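Local coordinates for isoaspartyl dipeptidase (PDB 7CDH), which probably hydrolyses isoaspartyl (beta-aspartyl) dipeptides as a zinc-dependent M38 metallopeptidase, an activity linked to repair of damaged proteins, at residues P167-R180 / Y205-H219. Sequence-based numbering, arbitrary orientation.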
loop_
_atom_site.group_PDB
_atom_site.type_symbol
_atom_site.label_atom_id
_atom_site.label_comp_id
_atom_site.label_asym_id
_atom_site.label_seq_id
_atom_site.Cartn_x
_atom_site.Cartn_y
_atom_site.Cartn_z
ATOM N N PRO A 167 -4.331 -10.829 -22.761
ATOM C CA PRO A 167 -5.109 -11.289 -21.615
ATOM C C PRO A 167 -5.562 -12.738 -21.770
ATOM O O PRO A 167 -5.879 -13.153 -22.876
ATOM C CB PRO A 167 -6.357 -10.400 -21.656
ATOM C CG PRO A 167 -6.518 -10.091 -23.141
ATOM C CD PRO A 167 -5.089 -9.914 -23.624
ATOM N N THR A 168 -5.614 -13.464 -20.660
ATOM C CA THR A 168 -6.138 -14.857 -20.595
ATOM C C THR A 168 -7.664 -14.834 -20.528
ATOM O O THR A 168 -8.231 -13.803 -20.148
ATOM C CB THR A 168 -5.597 -15.594 -19.372
ATOM O OG1 THR A 168 -6.100 -14.979 -18.176
ATOM C CG2 THR A 168 -4.085 -15.622 -19.378
ATOM N N LEU A 169 -8.289 -15.976 -20.759
ATOM C CA LEU A 169 -9.758 -16.137 -20.662
ATOM C C LEU A 169 -10.210 -15.882 -19.221
ATOM O O LEU A 169 -11.238 -15.214 -19.026
ATOM C CB LEU A 169 -10.140 -17.545 -21.129
ATOM C CG LEU A 169 -11.628 -17.878 -20.991
ATOM C CD1 LEU A 169 -12.478 -16.847 -21.718
ATOM C CD2 LEU A 169 -11.913 -19.286 -21.495
ATOM N N GLU A 170 -9.481 -16.416 -18.249
ATOM C CA GLU A 170 -9.762 -16.229 -16.806
ATOM C C GLU A 170 -9.766 -14.734 -16.471
ATOM O O GLU A 170 -10.722 -14.302 -15.785
ATOM C CB GLU A 170 -8.773 -17.040 -15.967
ATOM C CG GLU A 170 -9.082 -18.540 -15.998
ATOM C CD GLU A 170 -8.074 -19.455 -15.298
ATOM O OE1 GLU A 170 -6.970 -18.965 -14.918
ATOM O OE2 GLU A 170 -8.385 -20.671 -15.134
ATOM N N GLU A 171 -8.769 -13.968 -16.932
ATOM C CA GLU A 171 -8.694 -12.513 -16.639
ATOM C C GLU A 171 -9.933 -11.838 -17.239
ATOM O O GLU A 171 -10.598 -11.070 -16.502
ATOM C CB GLU A 171 -7.422 -11.889 -17.201
ATOM C CG GLU A 171 -6.139 -12.327 -16.530
ATOM C CD GLU A 171 -4.893 -11.689 -17.149
ATOM O OE1 GLU A 171 -4.696 -11.850 -18.368
ATOM O OE2 GLU A 171 -4.133 -10.993 -16.406
ATOM N N ILE A 172 -10.240 -12.114 -18.516
ATOM C CA ILE A 172 -11.485 -11.611 -19.189
ATOM C C ILE A 172 -12.724 -11.954 -18.338
ATOM O O ILE A 172 -13.543 -11.065 -18.131
ATOM C CB ILE A 172 -11.661 -12.160 -20.620
ATOM C CG1 ILE A 172 -10.510 -11.780 -21.555
ATOM C CG2 ILE A 172 -12.986 -11.682 -21.187
ATOM C CD1 ILE A 172 -10.128 -10.317 -21.439
ATOM N N LEU A 173 -12.908 -13.209 -17.924
ATOM C CA LEU A 173 -14.144 -13.641 -17.216
ATOM C C LEU A 173 -14.315 -12.825 -15.926
ATOM O O LEU A 173 -15.478 -12.411 -15.632
ATOM C CB LEU A 173 -14.098 -15.138 -16.885
ATOM C CG LEU A 173 -14.435 -16.088 -18.031
ATOM C CD1 LEU A 173 -14.208 -17.528 -17.600
ATOM C CD2 LEU A 173 -15.864 -15.878 -18.510
ATOM N N ARG A 174 -13.226 -12.619 -15.172
ATOM C CA ARG A 174 -13.314 -11.855 -13.925
ATOM C C ARG A 174 -13.830 -10.439 -14.254
ATOM O O ARG A 174 -14.793 -9.994 -13.578
ATOM C CB ARG A 174 -11.962 -11.866 -13.228
ATOM C CG ARG A 174 -11.888 -10.988 -11.977
ATOM C CD ARG A 174 -12.827 -11.341 -10.838
ATOM N NE ARG A 174 -13.068 -12.772 -10.738
ATOM C CZ ARG A 174 -12.189 -13.660 -10.295
ATOM N NH1 ARG A 174 -10.989 -13.266 -9.885
ATOM N NH2 ARG A 174 -12.523 -14.941 -10.269
ATOM N N ILE A 175 -13.274 -9.790 -15.288
ATOM C CA ILE A 175 -13.635 -8.407 -15.711
ATOM C C ILE A 175 -15.097 -8.392 -16.175
ATOM O O ILE A 175 -15.843 -7.512 -15.735
ATOM C CB ILE A 175 -12.666 -7.895 -16.799
ATOM C CG1 ILE A 175 -11.277 -7.618 -16.219
ATOM C CG2 ILE A 175 -13.227 -6.667 -17.526
ATOM C CD1 ILE A 175 -10.188 -7.809 -17.247
ATOM N N VAL A 176 -15.510 -9.352 -16.994
ATOM C CA VAL A 176 -16.915 -9.378 -17.482
ATOM C C VAL A 176 -17.842 -9.601 -16.281
ATOM O O VAL A 176 -18.845 -8.901 -16.192
ATOM C CB VAL A 176 -17.134 -10.428 -18.578
ATOM C CG1 VAL A 176 -18.599 -10.549 -18.932
ATOM C CG2 VAL A 176 -16.325 -10.117 -19.817
ATOM N N ALA A 177 -17.541 -10.545 -15.394
ATOM C CA ALA A 177 -18.401 -10.803 -14.209
ATOM C C ALA A 177 -18.470 -9.567 -13.306
ATOM O O ALA A 177 -19.549 -9.278 -12.782
ATOM C CB ALA A 177 -17.938 -12.008 -13.439
ATOM N N ASP A 178 -17.374 -8.836 -13.150
ATOM C CA ASP A 178 -17.336 -7.638 -12.271
ATOM C C ASP A 178 -18.198 -6.532 -12.893
ATOM O O ASP A 178 -18.992 -5.923 -12.182
ATOM C CB ASP A 178 -15.895 -7.238 -11.962
ATOM C CG ASP A 178 -15.210 -8.170 -10.951
ATOM O OD1 ASP A 178 -15.887 -9.154 -10.483
ATOM O OD2 ASP A 178 -13.981 -7.926 -10.633
ATOM N N ILE A 179 -18.141 -6.320 -14.192
ATOM C CA ILE A 179 -18.892 -5.195 -14.789
ATOM C C ILE A 179 -20.374 -5.594 -14.879
ATOM O O ILE A 179 -21.230 -4.748 -14.596
ATOM C CB ILE A 179 -18.236 -4.751 -16.108
ATOM C CG1 ILE A 179 -18.337 -3.232 -16.306
ATOM C CG2 ILE A 179 -18.803 -5.504 -17.293
ATOM C CD1 ILE A 179 -17.605 -2.416 -15.253
ATOM N N ARG A 180 -20.683 -6.865 -15.104
ATOM C CA ARG A 180 -22.077 -7.360 -15.054
ATOM C C ARG A 180 -22.642 -7.146 -13.654
ATOM O O ARG A 180 -23.761 -6.599 -13.518
ATOM C CB ARG A 180 -22.195 -8.821 -15.478
ATOM C CG ARG A 180 -23.499 -9.466 -15.051
ATOM C CD ARG A 180 -23.769 -10.699 -15.871
ATOM N NE ARG A 180 -25.009 -11.361 -15.475
ATOM C CZ ARG A 180 -26.246 -10.878 -15.653
ATOM N NH1 ARG A 180 -26.452 -9.696 -16.205
ATOM N NH2 ARG A 180 -27.295 -11.583 -15.269
ATOM N N TYR A 205 -12.888 -15.814 -27.520
ATOM C CA TYR A 205 -13.171 -15.623 -26.077
ATOM C C TYR A 205 -14.647 -15.307 -25.849
ATOM O O TYR A 205 -15.158 -15.709 -24.792
ATOM C CB TYR A 205 -12.331 -14.471 -25.531
ATOM C CG TYR A 205 -10.884 -14.786 -25.274
ATOM C CD1 TYR A 205 -10.399 -16.084 -25.226
ATOM C CD2 TYR A 205 -10.010 -13.757 -25.000
ATOM C CE1 TYR A 205 -9.069 -16.350 -24.936
ATOM C CE2 TYR A 205 -8.681 -14.002 -24.709
ATOM C CZ TYR A 205 -8.209 -15.299 -24.671
ATOM O OH TYR A 205 -6.897 -15.479 -24.371
ATOM N N LEU A 206 -15.300 -14.586 -26.768
ATOM C CA LEU A 206 -16.720 -14.171 -26.584
ATOM C C LEU A 206 -17.618 -15.416 -26.637
ATOM O O LEU A 206 -18.524 -15.543 -25.767
ATOM C CB LEU A 206 -17.116 -13.093 -27.596
ATOM C CG LEU A 206 -16.758 -11.660 -27.193
ATOM C CD1 LEU A 206 -15.261 -11.461 -27.089
ATOM C CD2 LEU A 206 -17.318 -10.657 -28.182
ATOM N N PHE A 207 -17.329 -16.327 -27.560
ATOM C CA PHE A 207 -18.023 -17.629 -27.699
ATOM C C PHE A 207 -17.711 -18.478 -26.467
ATOM O O PHE A 207 -18.669 -19.125 -25.948
ATOM C CB PHE A 207 -17.649 -18.308 -29.019
ATOM C CG PHE A 207 -18.298 -17.667 -30.223
ATOM C CD1 PHE A 207 -19.674 -17.651 -30.358
ATOM C CD2 PHE A 207 -17.541 -17.082 -31.221
ATOM C CE1 PHE A 207 -20.272 -17.060 -31.458
ATOM C CE2 PHE A 207 -18.142 -16.502 -32.324
ATOM C CZ PHE A 207 -19.508 -16.471 -32.429
ATOM N N ASP A 208 -16.459 -18.445 -25.984
ATOM C CA ASP A 208 -16.025 -19.212 -24.783
ATOM C C ASP A 208 -16.818 -18.748 -23.552
ATOM O O ASP A 208 -17.319 -19.602 -22.799
ATOM C CB ASP A 208 -14.528 -19.093 -24.508
ATOM C CG ASP A 208 -13.619 -19.777 -25.518
ATOM O OD1 ASP A 208 -14.112 -20.646 -26.291
ATOM O OD2 ASP A 208 -12.417 -19.407 -25.539
ATOM N N ILE A 209 -17.025 -17.448 -23.394
ATOM C CA ILE A 209 -17.788 -16.916 -22.229
ATOM C C ILE A 209 -19.229 -17.466 -22.252
ATOM O O ILE A 209 -19.714 -17.918 -21.194
ATOM C CB ILE A 209 -17.736 -15.376 -22.214
ATOM C CG1 ILE A 209 -16.309 -14.859 -22.015
ATOM C CG2 ILE A 209 -18.677 -14.844 -21.164
ATOM C CD1 ILE A 209 -16.110 -13.431 -22.464
ATOM N N ILE A 210 -19.944 -17.361 -23.370
ATOM C CA ILE A 210 -21.390 -17.723 -23.407
ATOM C C ILE A 210 -21.570 -19.254 -23.390
ATOM O O ILE A 210 -22.569 -19.720 -22.815
ATOM C CB ILE A 210 -22.091 -17.082 -24.606
ATOM C CG1 ILE A 210 -21.537 -17.602 -25.938
ATOM C CG2 ILE A 210 -22.026 -15.565 -24.479
ATOM C CD1 ILE A 210 -22.379 -17.210 -27.126
ATOM N N GLU A 211 -20.634 -20.019 -23.945
ATOM C CA GLU A 211 -20.757 -21.494 -24.010
ATOM C C GLU A 211 -20.426 -22.091 -22.643
ATOM O O GLU A 211 -21.117 -23.020 -22.250
ATOM C CB GLU A 211 -19.901 -22.055 -25.147
ATOM C CG GLU A 211 -20.552 -21.832 -26.504
ATOM C CD GLU A 211 -19.646 -21.867 -27.722
ATOM O OE1 GLU A 211 -18.451 -22.216 -27.587
ATOM O OE2 GLU A 211 -20.141 -21.540 -28.812
ATOM N N LYS A 212 -19.443 -21.552 -21.929
ATOM C CA LYS A 212 -18.847 -22.211 -20.738
ATOM C C LYS A 212 -19.340 -21.581 -19.435
ATOM O O LYS A 212 -18.997 -22.110 -18.376
ATOM C CB LYS A 212 -17.323 -22.116 -20.787
ATOM C CG LYS A 212 -16.656 -22.730 -22.012
ATOM C CD LYS A 212 -15.210 -22.262 -22.140
ATOM C CE LYS A 212 -14.286 -23.240 -22.840
ATOM N NZ LYS A 212 -12.872 -22.981 -22.476
ATOM N N THR A 213 -20.099 -20.491 -19.482
ATOM C CA THR A 213 -20.588 -19.817 -18.258
ATOM C C THR A 213 -22.028 -19.361 -18.451
ATOM O O THR A 213 -22.524 -19.392 -19.582
ATOM C CB THR A 213 -19.704 -18.624 -17.830
ATOM O OG1 THR A 213 -20.166 -17.457 -18.498
ATOM C CG2 THR A 213 -18.227 -18.814 -18.098
ATOM N N GLU A 214 -22.596 -18.827 -17.375
ATOM C CA GLU A 214 -24.007 -18.391 -17.240
ATOM C C GLU A 214 -24.133 -16.914 -17.665
ATOM O O GLU A 214 -25.197 -16.312 -17.376
ATOM C CB GLU A 214 -24.430 -18.553 -15.770
ATOM C CG GLU A 214 -23.982 -19.856 -15.082
ATOM C CD GLU A 214 -22.536 -19.948 -14.580
ATOM O OE1 GLU A 214 -21.825 -18.902 -14.471
ATOM O OE2 GLU A 214 -22.103 -21.087 -14.323
ATOM N N ILE A 215 -23.080 -16.324 -18.253
ATOM C CA ILE A 215 -23.019 -14.855 -18.508
ATOM C C ILE A 215 -23.762 -14.558 -19.803
ATOM O O ILE A 215 -23.507 -15.157 -20.852
ATOM C CB ILE A 215 -21.582 -14.314 -18.515
ATOM C CG1 ILE A 215 -21.029 -14.236 -17.087
ATOM C CG2 ILE A 215 -21.560 -12.965 -19.198
ATOM C CD1 ILE A 215 -19.540 -14.019 -16.996
ATOM N N PRO A 216 -24.796 -13.706 -19.728
ATOM C CA PRO A 216 -25.616 -13.420 -20.893
ATOM C C PRO A 216 -24.804 -12.665 -21.954
ATOM O O PRO A 216 -23.972 -11.813 -21.588
ATOM C CB PRO A 216 -26.757 -12.541 -20.374
ATOM C CG PRO A 216 -26.671 -12.562 -18.863
ATOM C CD PRO A 216 -25.278 -13.032 -18.508
ATOM N N ILE A 217 -25.147 -12.909 -23.221
ATOM C CA ILE A 217 -24.417 -12.410 -24.422
ATOM C C ILE A 217 -24.517 -10.875 -24.538
ATOM O O ILE A 217 -23.651 -10.284 -25.232
ATOM C CB ILE A 217 -24.893 -13.173 -25.686
ATOM C CG1 ILE A 217 -23.941 -12.978 -26.862
ATOM C CG2 ILE A 217 -26.334 -12.844 -26.076
ATOM C CD1 ILE A 217 -24.379 -13.716 -28.100
ATOM N N GLN A 218 -25.474 -10.230 -23.866
ATOM C CA GLN A 218 -25.825 -8.783 -24.065
ATOM C C GLN A 218 -24.779 -7.818 -23.459
ATOM O O GLN A 218 -24.808 -6.615 -23.743
ATOM C CB GLN A 218 -27.198 -8.488 -23.446
ATOM C CG GLN A 218 -28.366 -9.163 -24.171
ATOM C CD GLN A 218 -28.721 -10.576 -23.746
ATOM O OE1 GLN A 218 -28.204 -11.136 -22.768
ATOM N NE2 GLN A 218 -29.617 -11.183 -24.513
ATOM N N HIS A 219 -23.918 -8.293 -22.581
ATOM C CA HIS A 219 -22.852 -7.479 -21.965
ATOM C C HIS A 219 -21.651 -7.392 -22.907
ATOM O O HIS A 219 -20.766 -6.614 -22.596
ATOM C CB HIS A 219 -22.439 -8.079 -20.622
ATOM C CG HIS A 219 -23.544 -8.108 -19.626
ATOM N ND1 HIS A 219 -24.010 -6.949 -19.003
ATOM C CD2 HIS A 219 -24.275 -9.144 -19.149
ATOM C CE1 HIS A 219 -24.985 -7.279 -18.173
ATOM N NE2 HIS A 219 -25.178 -8.626 -18.257
#
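Ile209 is the knob at the apolar centre, set among Leu169, Ile172, Leu173 and Val176, with its CD1 3.8 Å from Ile172 CG2. Leu173 runs alongside it in the opposite direction, and its CD2 lies 3.7 Å from Ile209 CG1 and also meets the methyl of Thr213. Beyond, Ile215 CG2 rests against Val176 CG1. Leu169, with CG turned anti to its own N (chi1 176°), is the reciprocal knob; both its methyls lie against Asp208 CB, and CD2 also comes near Lys212 NZ. The Tyr205 ring lies with one face toward Leu169 CA, and its hydroxyl donates to Pro167 O (2.9 Å) in the carbonyl plane, just ahead of the Thr168–Glu171 capping box. Just past the other helix, Thr213 OG1 donates to Ile209 O and accepts from Ile215 N, the latter bond making an ST turn. At the far edge Arg180 CB stands over the His219 ring, 4.1 Å from its centroid, while Pro216 covers one guanidinium face. Arg180 NH1 makes a weak bond to His219 NE2, bent to 129° at the hydrogen; His219 ND1 binds Gly190 O. Segments 169-180 and 205-212 cross at -66°, in adjacent outer helices of the amidohydrolase TIM barrel, flanking strand 191-196, which carries the zinc ligand His195.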